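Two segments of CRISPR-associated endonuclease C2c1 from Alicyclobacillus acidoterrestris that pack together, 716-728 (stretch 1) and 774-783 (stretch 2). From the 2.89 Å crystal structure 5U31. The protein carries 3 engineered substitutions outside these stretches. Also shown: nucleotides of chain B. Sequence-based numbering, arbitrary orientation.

Stretch 1 (716-728) VYESVRRVWRHMG
Stretch 2, residues 774-783: SWSFFGKVSG

How do the two backbones lie against each other? Stretch 1 is helical throughout, part of a longer helix. Stretch 2 ends a helix at Ser776, leaves helical angles at Phe777 (phi/psi -96/13) and continues as an extended loop through Phe778 (-66/137) and Gly779 (-113/130), with a turn-like Lys780 (-81/-10). The chains run antiparallel: Val720 CA lies 7.2 Å from Lys780 CA, and Gly728 CA 9.1 Å from Trp775 CA. No hydrogen bond crosses the contact; side chains build its 510 Å².

What does Trp775, which has the largest covered area, pack against? Its chi1 of 171° (t) and chi2 of -111° carry the indole to the helix, although its CA-to-CB bond points sideways. CZ2 sits 3.6 Å from Gly728 CA, and CZ3 lies 3.6 Å from Met727 SE, an oblique selenium-aromatic contact. At the ring edge, Trp775 NE1 donates to C48 O2' (3.2 Å), which in turn donates to Gly728 O (3.1 Å), so one ribose hydroxyl links both stretches.

Why does Lys780 lie over Trp724? With rotamers m, t, t, p, its chain reaches across so that CE is 3.5 Å and NZ 3.7 Å from the centroid of the Trp724 six-membered ring, both nearly along its normal. The polarized methylene gives a CH-pi contact and the ammonium a cation-pi interaction with the electron-rich face.

How does Trp724 join the rest? At chi1 172° (t) and chi2 79°, its CD1 lies 3.4 Å from both Trp775 CH2 and Phe778 CE2. Its five-membered ring is tilted 24° to the Trp775 six-membered ring and 23° to the Phe778 ring, with centroids 4.8 and 5.2 Å away; both pairs are slid apart with little overlap. Beyond them, Val720 CG1 meets the Phe778 edge, 4.4 Å from CZ, and Tyr717 CE1 approaches Lys780 O at 3.4 Å.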

ATOM      1  N   VAL A 716     -11.083  31.975  34.697  1.00 85.25           N
ATOM      2  CA  VAL A 716     -11.244  30.791  33.858  1.00 77.20           C
ATOM      3  C   VAL A 716      -9.884  30.244  33.443  1.00 73.65           C
ATOM      4  O   VAL A 716      -9.650  29.030  33.473  1.00 69.20           O
ATOM      5  CB  VAL A 716     -12.119  31.119  32.633  1.00 73.76           C
ATOM      6  CG1 VAL A 716     -12.127  29.957  31.651  1.00 64.56           C
ATOM      7  CG2 VAL A 716     -13.533  31.465  33.076  1.00 76.24           C
ATOM      8  N   TYR A 717      -8.962  31.132  33.059  1.00 77.99           N
ATOM      9  CA  TYR A 717      -7.629  30.685  32.668  1.00 88.37           C
ATOM     10  C   TYR A 717      -6.841  30.150  33.857  1.00 85.31           C
ATOM     11  O   TYR A 717      -5.990  29.269  33.688  1.00 80.25           O
ATOM     12  CB  TYR A 717      -6.867  31.824  31.990  1.00100.53           C
ATOM     13  CG  TYR A 717      -7.262  32.056  30.544  1.00111.54           C
ATOM     14  CD1 TYR A 717      -6.364  31.823  29.511  1.00118.03           C
ATOM     15  CD2 TYR A 717      -8.536  32.500  30.214  1.00112.26           C
ATOM     16  CE1 TYR A 717      -6.725  32.034  28.187  1.00120.71           C
ATOM     17  CE2 TYR A 717      -8.905  32.712  28.900  1.00111.77           C
ATOM     18  CZ  TYR A 717      -7.998  32.477  27.889  1.00116.97           C
ATOM     19  OH  TYR A 717      -8.368  32.687  26.579  1.00115.34           O
ATOM     20  N   GLU A 718      -7.106  30.664  35.063  1.00 87.92           N
ATOM     21  CA  GLU A 718      -6.420  30.156  36.245  1.00 84.42           C
ATOM     22  C   GLU A 718      -6.996  28.827  36.712  1.00 77.73           C
ATOM     23  O   GLU A 718      -6.292  28.050  37.366  1.00 85.89           O
ATOM     24  CB  GLU A 718      -6.473  31.183  37.378  1.00 91.31           C
ATOM     25  CG  GLU A 718      -5.479  32.325  37.218  1.00112.22           C
ATOM     26  CD  GLU A 718      -5.384  33.200  38.456  1.00134.78           C
ATOM     27  OE1 GLU A 718      -6.148  32.965  39.416  1.00143.93           O
ATOM     28  OE2 GLU A 718      -4.540  34.123  38.468  1.00139.73           O
ATOM     29  N   SER A 719      -8.261  28.548  36.398  1.00 75.24           N
ATOM     30  CA  SER A 719      -8.818  27.234  36.688  1.00 69.02           C
ATOM     31  C   SER A 719      -8.425  26.205  35.640  1.00 74.43           C
ATOM     32  O   SER A 719      -8.412  25.005  35.940  1.00 80.43           O
ATOM     33  CB  SER A 719     -10.342  27.311  36.804  1.00 68.26           C
ATOM     34  OG  SER A 719     -10.935  27.774  35.605  1.00 76.62           O
ATOM     35  N   VAL A 720      -8.102  26.646  34.424  1.00 77.22           N
ATOM     36  CA  VAL A 720      -7.583  25.732  33.412  1.00 64.20           C
ATOM     37  C   VAL A 720      -6.203  25.226  33.811  1.00 60.51           C
ATOM     38  O   VAL A 720      -5.881  24.048  33.618  1.00 63.36           O
ATOM     39  CB  VAL A 720      -7.564  26.418  32.035  1.00 65.74           C
ATOM     40  CG1 VAL A 720      -6.702  25.634  31.048  1.00 57.84           C
ATOM     41  CG2 VAL A 720      -8.981  26.572  31.505  1.00 66.82           C
ATOM     42  N   ARG A 721      -5.370  26.099  34.386  1.00 61.59           N
ATOM     43  CA  ARG A 721      -4.033  25.680  34.793  1.00 60.44           C
ATOM     44  C   ARG A 721      -4.095  24.623  35.886  1.00 60.75           C
ATOM     45  O   ARG A 721      -3.420  23.591  35.803  1.00 71.13           O
ATOM     46  CB  ARG A 721      -3.209  26.881  35.257  1.00 61.58           C
ATOM     47  CG  ARG A 721      -1.846  26.472  35.792  1.00 86.94           C
ATOM     48  CD  ARG A 721      -0.940  27.650  36.098  1.00 86.15           C
ATOM     49  NE  ARG A 721       0.364  27.190  36.565  1.00 83.83           N
ATOM     50  CZ  ARG A 721       1.399  27.985  36.808  1.00 80.21           C
ATOM     51  NH1 ARG A 721       2.546  27.471  37.230  1.00 72.07           N
ATOM     52  NH2 ARG A 721       1.289  29.293  36.627  1.00 83.19           N
ATOM     53  N   ARG A 722      -4.901  24.864  36.926  1.00 64.46           N
ATOM     54  CA  ARG A 722      -5.030  23.885  38.002  1.00 68.36           C
ATOM     55  C   ARG A 722      -5.466  22.533  37.459  1.00 66.07           C
ATOM     56  O   ARG A 722      -4.901  21.493  37.819  1.00 62.48           O
ATOM     57  CB  ARG A 722      -6.025  24.375  39.055  1.00 77.97           C
ATOM     58  CG  ARG A 722      -5.620  25.646  39.783  1.00 93.01           C
ATOM     59  CD  ARG A 722      -6.670  26.046  40.811  1.00 99.34           C
ATOM     60  NE  ARG A 722      -6.349  27.313  41.462  1.00112.55           N
ATOM     61  CZ  ARG A 722      -7.129  27.912  42.358  1.00122.03           C
ATOM     62  NH1 ARG A 722      -8.282  27.357  42.710  1.00127.82           N
ATOM     63  NH2 ARG A 722      -6.759  29.065  42.901  1.00119.79           N
ATOM     64  N   VAL A 723      -6.460  22.531  36.574  1.00 60.74           N
ATOM     65  CA  VAL A 723      -6.984  21.279  36.053  1.00 63.50           C
ATOM     66  C   VAL A 723      -6.028  20.670  35.026  1.00 65.27           C
ATOM     67  O   VAL A 723      -5.890  19.442  34.955  1.00 68.19           O
ATOM     68  CB  VAL A 723      -8.397  21.525  35.490  1.00 62.34           C
ATOM     69  CG1 VAL A 723      -8.501  21.126  34.028  1.00 60.75           C
ATOM     70  CG2 VAL A 723      -9.434  20.796  36.334  1.00 67.91           C
ATOM     71  N   TRP A 724      -5.329  21.502  34.248  1.00 65.46           N
ATOM     72  CA  TRP A 724      -4.357  20.977  33.292  1.00 61.72           C
ATOM     73  C   TRP A 724      -3.121  20.442  34.002  1.00 62.30           C
ATOM     74  O   TRP A 724      -2.587  19.392  33.622  1.00 72.26           O
ATOM     75  CB  TRP A 724      -3.974  22.058  32.280  1.00 55.36           C
ATOM     76  CG  TRP A 724      -2.843  21.678  31.373  1.00 53.91           C
ATOM     77  CD1 TRP A 724      -2.911  20.884  30.269  1.00 52.42           C
ATOM     78  CD2 TRP A 724      -1.474  22.088  31.488  1.00 53.87           C
ATOM     79  NE1 TRP A 724      -1.669  20.767  29.691  1.00 54.29           N
ATOM     80  CE2 TRP A 724      -0.771  21.498  30.423  1.00 52.32           C
ATOM     81  CE3 TRP A 724      -0.777  22.895  32.392  1.00 55.06           C
ATOM     82  CZ2 TRP A 724       0.596  21.689  30.236  1.00 51.90           C
ATOM     83  CZ3 TRP A 724       0.578  23.086  32.202  1.00 54.64           C
ATOM     84  CH2 TRP A 724       1.249  22.484  31.135  1.00 53.07           C
ATOM     85  N   ARG A 725      -2.650  21.148  35.034  1.00 65.35           N
ATOM     86  CA  ARG A 725      -1.521  20.654  35.811  1.00 60.29           C
ATOM     87  C   ARG A 725      -1.878  19.371  36.549  1.00 61.01           C
ATOM     88  O   ARG A 725      -1.031  18.482  36.695  1.00 57.86           O
ATOM     89  CB  ARG A 725      -1.058  21.727  36.797  1.00 61.99           C
ATOM     90  CG  ARG A 725       0.452  21.906  36.867  1.00 78.64           C
ATOM     91  CD  ARG A 725       0.839  23.060  37.784  1.00101.32           C
ATOM     92  NE  ARG A 725       2.288  23.190  37.919  1.00107.79           N
ATOM     93  CZ  ARG A 725       3.002  22.647  38.901  1.00 95.58           C
ATOM     94  NH1 ARG A 725       4.317  22.820  38.939  1.00 95.96           N
ATOM     95  NH2 ARG A 725       2.403  21.931  39.845  1.00 76.80           N
ATOM     96  N   HIS A 726      -3.127  19.254  37.008  1.00 65.24           N
ATOM     97  CA  HIS A 726      -3.582  18.019  37.639  1.00 67.09           C
ATOM     98  C   HIS A 726      -3.572  16.870  36.641  1.00 56.44           C
ATOM     99  O   HIS A 726      -2.969  15.820  36.890  1.00 56.81           O
ATOM    100  CB  HIS A 726      -4.982  18.224  38.226  1.00 77.37           C
ATOM    101  CG  HIS A 726      -5.521  17.037  38.964  1.00 81.17           C
ATOM    102  ND1 HIS A 726      -4.756  15.930  39.265  1.00 77.49           N
ATOM    103  CD2 HIS A 726      -6.756  16.789  39.464  1.00 75.68           C
ATOM    104  CE1 HIS A 726      -5.497  15.050  39.915  1.00 78.48           C
ATOM    105  NE2 HIS A 726      -6.714  15.547  40.048  1.00 76.20           N
HETATM  106  N   MSE A 727      -4.218  17.057  35.497  1.00 56.11           N
HETATM  107  CA  MSE A 727      -4.260  16.012  34.486  1.00 58.34           C
HETATM  108  C   MSE A 727      -2.875  15.738  33.913  1.00 57.14           C
HETATM  109  O   MSE A 727      -2.622  14.670  33.357  1.00 52.35           O
HETATM  110  CB  MSE A 727      -5.218  16.387  33.362  1.00 62.79           C
HETATM  111  CG  MSE A 727      -5.703  15.187  32.588  1.00 73.57           C
HETATM  112 SE   MSE A 727      -6.415  15.647  30.845  1.00 75.03          SE
HETATM  113  CE  MSE A 727      -7.564  17.114  31.385  1.00 86.54           C
ATOM    114  N   GLY A 728      -1.981  16.719  34.042  1.00 53.23           N
ATOM    115  CA  GLY A 728      -0.620  16.527  33.574  1.00 52.34           C
ATOM    116  C   GLY A 728       0.120  15.470  34.368  1.00 53.38           C
ATOM    117  O   GLY A 728       0.925  14.715  33.815  1.00 51.35           O
ATOM    118  N   SER A 774      -2.677  14.929  20.660  1.00 50.27           N
ATOM    119  CA  SER A 774      -3.738  15.828  21.098  1.00 42.75           C
ATOM    120  C   SER A 774      -3.409  16.474  22.435  1.00 44.52           C
ATOM    121  O   SER A 774      -3.808  17.615  22.690  1.00 44.78           O
ATOM    122  CB  SER A 774      -5.058  15.060  21.183  1.00 42.88           C
ATOM    123  OG  SER A 774      -6.116  15.885  21.635  1.00 43.97           O
ATOM    124  N   TRP A 775      -2.682  15.765  23.295  1.00 53.00           N
ATOM    125  CA  TRP A 775      -2.312  16.321  24.590  1.00 46.05           C
ATOM    126  C   TRP A 775      -1.233  17.388  24.447  1.00 54.21           C
ATOM    127  O   TRP A 775      -1.331  18.465  25.046  1.00 46.19           O
ATOM    128  CB  TRP A 775      -1.852  15.195  25.508  1.00 45.01           C
ATOM    129  CG  TRP A 775      -1.257  15.657  26.779  1.00 46.06           C
ATOM    130  CD1 TRP A 775       0.047  15.556  27.154  1.00 45.98           C
ATOM    131  CD2 TRP A 775      -1.941  16.293  27.861  1.00 47.44           C
ATOM    132  NE1 TRP A 775       0.221  16.091  28.404  1.00 47.24           N
ATOM    133  CE2 TRP A 775      -0.986  16.552  28.861  1.00 48.16           C
ATOM    134  CE3 TRP A 775      -3.269  16.668  28.081  1.00 48.20           C
ATOM    135  CZ2 TRP A 775      -1.315  17.169  30.062  1.00 49.60           C
ATOM    136  CZ3 TRP A 775      -3.593  17.280  29.270  1.00 49.63           C
ATOM    137  CH2 TRP A 775      -2.621  17.525  30.247  1.00 50.32           C
ATOM    138  N   SER A 776      -0.201  17.112  23.645  1.00 52.07           N
ATOM    139  CA  SER A 776       0.886  18.069  23.479  1.00 44.20           C
ATOM    140  C   SER A 776       0.441  19.318  22.732  1.00 44.46           C
ATOM    141  O   SER A 776       0.941  20.413  23.007  1.00 45.15           O
ATOM    142  CB  SER A 776       2.051  17.410  22.747  1.00 43.03           C
ATOM    143  OG  SER A 776       2.473  16.248  23.430  1.00 42.86           O
ATOM    144  N   PHE A 777      -0.485  19.182  21.788  1.00 43.98           N
ATOM    145  CA  PHE A 777      -0.959  20.311  21.003  1.00 44.25           C
ATOM    146  C   PHE A 777      -2.238  20.911  21.565  1.00 50.95           C
ATOM    147  O   PHE A 777      -2.891  21.716  20.892  1.00 45.69           O
ATOM    148  CB  PHE A 777      -1.143  19.883  19.549  1.00 43.11           C
ATOM    149  CG  PHE A 777       0.139  19.475  18.891  1.00 48.80           C
ATOM    150  CD1 PHE A 777       1.303  20.191  19.125  1.00 51.77           C
ATOM    151  CD2 PHE A 777       0.195  18.366  18.070  1.00 43.61           C
ATOM    152  CE1 PHE A 777       2.492  19.821  18.537  1.00 41.38           C
ATOM    153  CE2 PHE A 777       1.386  17.987  17.481  1.00 51.20           C
ATOM    154  CZ  PHE A 777       2.536  18.718  17.715  1.00 40.27           C
ATOM    155  N   PHE A 778      -2.601  20.538  22.788  1.00 58.05           N
ATOM    156  CA  PHE A 778      -3.714  21.172  23.474  1.00 63.51           C
ATOM    157  C   PHE A 778      -3.382  22.630  23.774  1.00 62.80           C
ATOM    158  O   PHE A 778      -2.269  22.955  24.201  1.00 57.40           O
ATOM    159  CB  PHE A 778      -4.029  20.413  24.764  1.00 53.55           C
ATOM    160  CG  PHE A 778      -4.707  21.246  25.803  1.00 49.56           C
ATOM    161  CD1 PHE A 778      -6.057  21.530  25.706  1.00 50.17           C
ATOM    162  CD2 PHE A 778      -3.992  21.758  26.873  1.00 50.48           C
ATOM    163  CE1 PHE A 778      -6.683  22.307  26.658  1.00 57.19           C
ATOM    164  CE2 PHE A 778      -4.612  22.537  27.828  1.00 57.42           C
ATOM    165  CZ  PHE A 778      -5.960  22.812  27.721  1.00 61.65           C
ATOM    166  N   GLY A 779      -4.354  23.510  23.553  1.00 63.97           N
ATOM    167  CA  GLY A 779      -4.165  24.943  23.717  1.00 61.05           C
ATOM    168  C   GLY A 779      -4.976  25.490  24.882  1.00 63.82           C
ATOM    169  O   GLY A 779      -6.179  25.244  24.985  1.00 53.73           O
ATOM    170  N   LYS A 780      -4.296  26.248  25.747  1.00 68.05           N
ATOM    171  CA  LYS A 780      -4.937  26.929  26.866  1.00 59.15           C
ATOM    172  C   LYS A 780      -5.610  28.237  26.468  1.00 60.02           C
ATOM    173  O   LYS A 780      -6.327  28.815  27.289  1.00 61.49           O
ATOM    174  CB  LYS A 780      -3.918  27.219  27.970  1.00 67.00           C
ATOM    175  CG  LYS A 780      -3.135  26.015  28.451  1.00 77.77           C
ATOM    176  CD  LYS A 780      -2.252  26.393  29.630  1.00 84.88           C
ATOM    177  CE  LYS A 780      -1.260  25.292  29.957  1.00 91.06           C
ATOM    178  NZ  LYS A 780      -0.326  25.022  28.827  1.00 91.51           N
ATOM    179  N   VAL A 781      -5.382  28.727  25.252  1.00 70.50           N
ATOM    180  CA  VAL A 781      -6.000  29.955  24.760  1.00 77.31           C
ATOM    181  C   VAL A 781      -7.030  29.567  23.710  1.00 75.92           C
ATOM    182  O   VAL A 781      -6.690  28.932  22.705  1.00 68.39           O
ATOM    183  CB  VAL A 781      -4.965  30.927  24.174  1.00 81.48           C
ATOM    184  CG1 VAL A 781      -5.575  32.312  24.021  1.00 85.62           C
ATOM    185  CG2 VAL A 781      -3.712  30.974  25.037  1.00 72.50           C
ATOM    186  N   SER A 782      -8.285  29.945  23.936  1.00 72.34           N
ATOM    187  CA  SER A 782      -9.353  29.556  23.025  1.00 71.97           C
ATOM    188  C   SER A 782      -9.169  30.230  21.674  1.00 76.46           C
ATOM    189  O   SER A 782      -8.862  31.424  21.598  1.00 79.37           O
ATOM    190  CB  SER A 782     -10.713  29.917  23.615  1.00 72.58           C
ATOM    191  OG  SER A 782     -10.798  31.306  23.874  1.00 82.36           O
ATOM    192  N   GLY A 783      -9.344  29.459  20.604  1.00 75.31           N
ATOM    193  CA  GLY A 783      -9.271  29.970  19.256  1.00 75.37           C
ATOM    194  C   GLY A 783      -7.933  29.782  18.571  1.00 78.60           C
ATOM    195  O   GLY A 783      -7.873  29.865  17.339  1.00 82.76           O
TER
ATOM    196  P     C B  48       7.093  17.569  34.780  1.00 71.90           P
ATOM    197  OP1   C B  48       7.580  16.409  35.568  1.00 61.80           O
ATOM    198  OP2   C B  48       8.057  18.367  33.981  1.00 64.24           O
ATOM    199  O5'   C B  48       5.950  17.078  33.786  1.00 73.81           O
ATOM    200  C5'   C B  48       4.760  16.496  34.294  1.00 60.27           C
ATOM    201  C4'   C B  48       3.708  16.345  33.227  1.00 51.04           C
ATOM    202  O4'   C B  48       3.164  17.641  32.875  1.00 51.45           O
ATOM    203  C3'   C B  48       4.171  15.774  31.900  1.00 53.89           C
ATOM    204  O3'   C B  48       4.305  14.366  31.920  1.00 48.79           O
ATOM    205  C2'   C B  48       3.104  16.271  30.933  1.00 53.45           C
ATOM    206  O2'   C B  48       1.936  15.470  31.015  1.00 55.77           O
ATOM    207  C1'   C B  48       2.786  17.650  31.514  1.00 50.23           C
ATOM    208  N1    C B  48       3.515  18.734  30.824  1.00 50.03           N
ATOM    209  C2    C B  48       2.970  19.235  29.645  1.00 49.35           C
ATOM    210  O2    C B  48       1.915  18.743  29.228  1.00 48.94           O
ATOM    211  N3    C B  48       3.604  20.231  28.993  1.00 49.21           N
ATOM    212  C4    C B  48       4.740  20.725  29.487  1.00 55.08           C
ATOM    213  N4    C B  48       5.334  21.710  28.808  1.00 55.33           N
ATOM    214  C5    C B  48       5.319  20.235  30.696  1.00 50.42           C
ATOM    215  C6    C B  48       4.677  19.245  31.328  1.00 51.11           C
ATOM    216  P     A B  49       5.481  13.662  31.085  1.00 47.73           P
ATOM    217  OP1   A B  49       5.491  12.223  31.448  1.00 66.24           O
ATOM    218  OP2   A B  49       6.709  14.491  31.233  1.00 47.88           O
ATOM    219  O5'   A B  49       5.000  13.769  29.571  1.00 46.29           O
ATOM    220  C5'   A B  49       3.753  13.230  29.165  1.00 45.91           C
ATOM    221  C4'   A B  49       3.349  13.745  27.808  1.00 45.02           C
ATOM    222  O4'   A B  49       3.034  15.161  27.882  1.00 45.75           O
ATOM    223  C3'   A B  49       4.414  13.667  26.733  1.00 43.92           C
ATOM    224  O3'   A B  49       4.548  12.376  26.182  1.00 42.96           O
ATOM    225  C2'   A B  49       3.953  14.721  25.739  1.00 43.64           C
ATOM    226  O2'   A B  49       2.870  14.237  24.957  1.00 43.09           O
ATOM    227  C1'   A B  49       3.422  15.798  26.681  1.00 44.97           C
ATOM    228  N9    A B  49       4.456  16.804  26.986  1.00 46.34           N
ATOM    229  C8    A B  49       5.154  16.995  28.153  1.00 47.25           C
ATOM    230  N7    A B  49       6.020  17.980  28.094  1.00 46.76           N
ATOM    231  C5    A B  49       5.881  18.462  26.799  1.00 45.94           C
ATOM    232  C6    A B  49       6.513  19.503  26.100  1.00 45.80           C
ATOM    233  N6    A B  49       7.456  20.289  26.623  1.00 66.04           N
ATOM    234  N1    A B  49       6.139  19.718  24.821  1.00 44.96           N
ATOM    235  C2    A B  49       5.196  18.939  24.284  1.00 44.29           C
ATOM    236  N3    A B  49       4.531  17.934  24.836  1.00 44.33           N
ATOM    237  C4    A B  49       4.924  17.747  26.107  1.00 45.17           C
ATOM    238  P     C B  47       9.281  23.206  35.026  1.00126.01           P
ATOM    239  OP1   C B  47      10.683  23.586  35.329  1.00128.68           O
ATOM    240  OP2   C B  47       8.980  22.456  33.780  1.00121.92           O
ATOM    241  O5'   C B  47       8.776  22.354  36.273  1.00126.98           O
ATOM    242  C5'   C B  47       8.382  21.000  36.124  1.00107.86           C
ATOM    243  C4'   C B  47       6.915  20.832  36.414  1.00 94.97           C
ATOM    244  O4'   C B  47       6.249  22.114  36.280  1.00 94.75           O
ATOM    245  C3'   C B  47       6.170  19.918  35.458  1.00 88.04           C
ATOM    246  O3'   C B  47       6.316  18.549  35.786  1.00 76.99           O
ATOM    247  C2'   C B  47       4.739  20.436  35.538  1.00 92.34           C
ATOM    248  O2'   C B  47       4.086  19.940  36.697  1.00 91.35           O
ATOM    249  C1'   C B  47       4.970  21.940  35.709  1.00 99.63           C
ATOM    250  N1    C B  47       4.929  22.664  34.414  1.00104.31           N
ATOM    251  C2    C B  47       3.767  23.357  34.055  1.00107.75           C
ATOM    252  O2    C B  47       2.794  23.365  34.831  1.00 95.41           O
ATOM    253  N3    C B  47       3.740  24.012  32.867  1.00104.30           N
ATOM    254  C4    C B  47       4.800  23.991  32.050  1.00 81.86           C
ATOM    255  N4    C B  47       4.726  24.645  30.891  1.00 78.12           N
ATOM    256  C5    C B  47       5.991  23.294  32.385  1.00 67.87           C
ATOM    257  C6    C B  47       6.002  22.659  33.560  1.00 82.23           C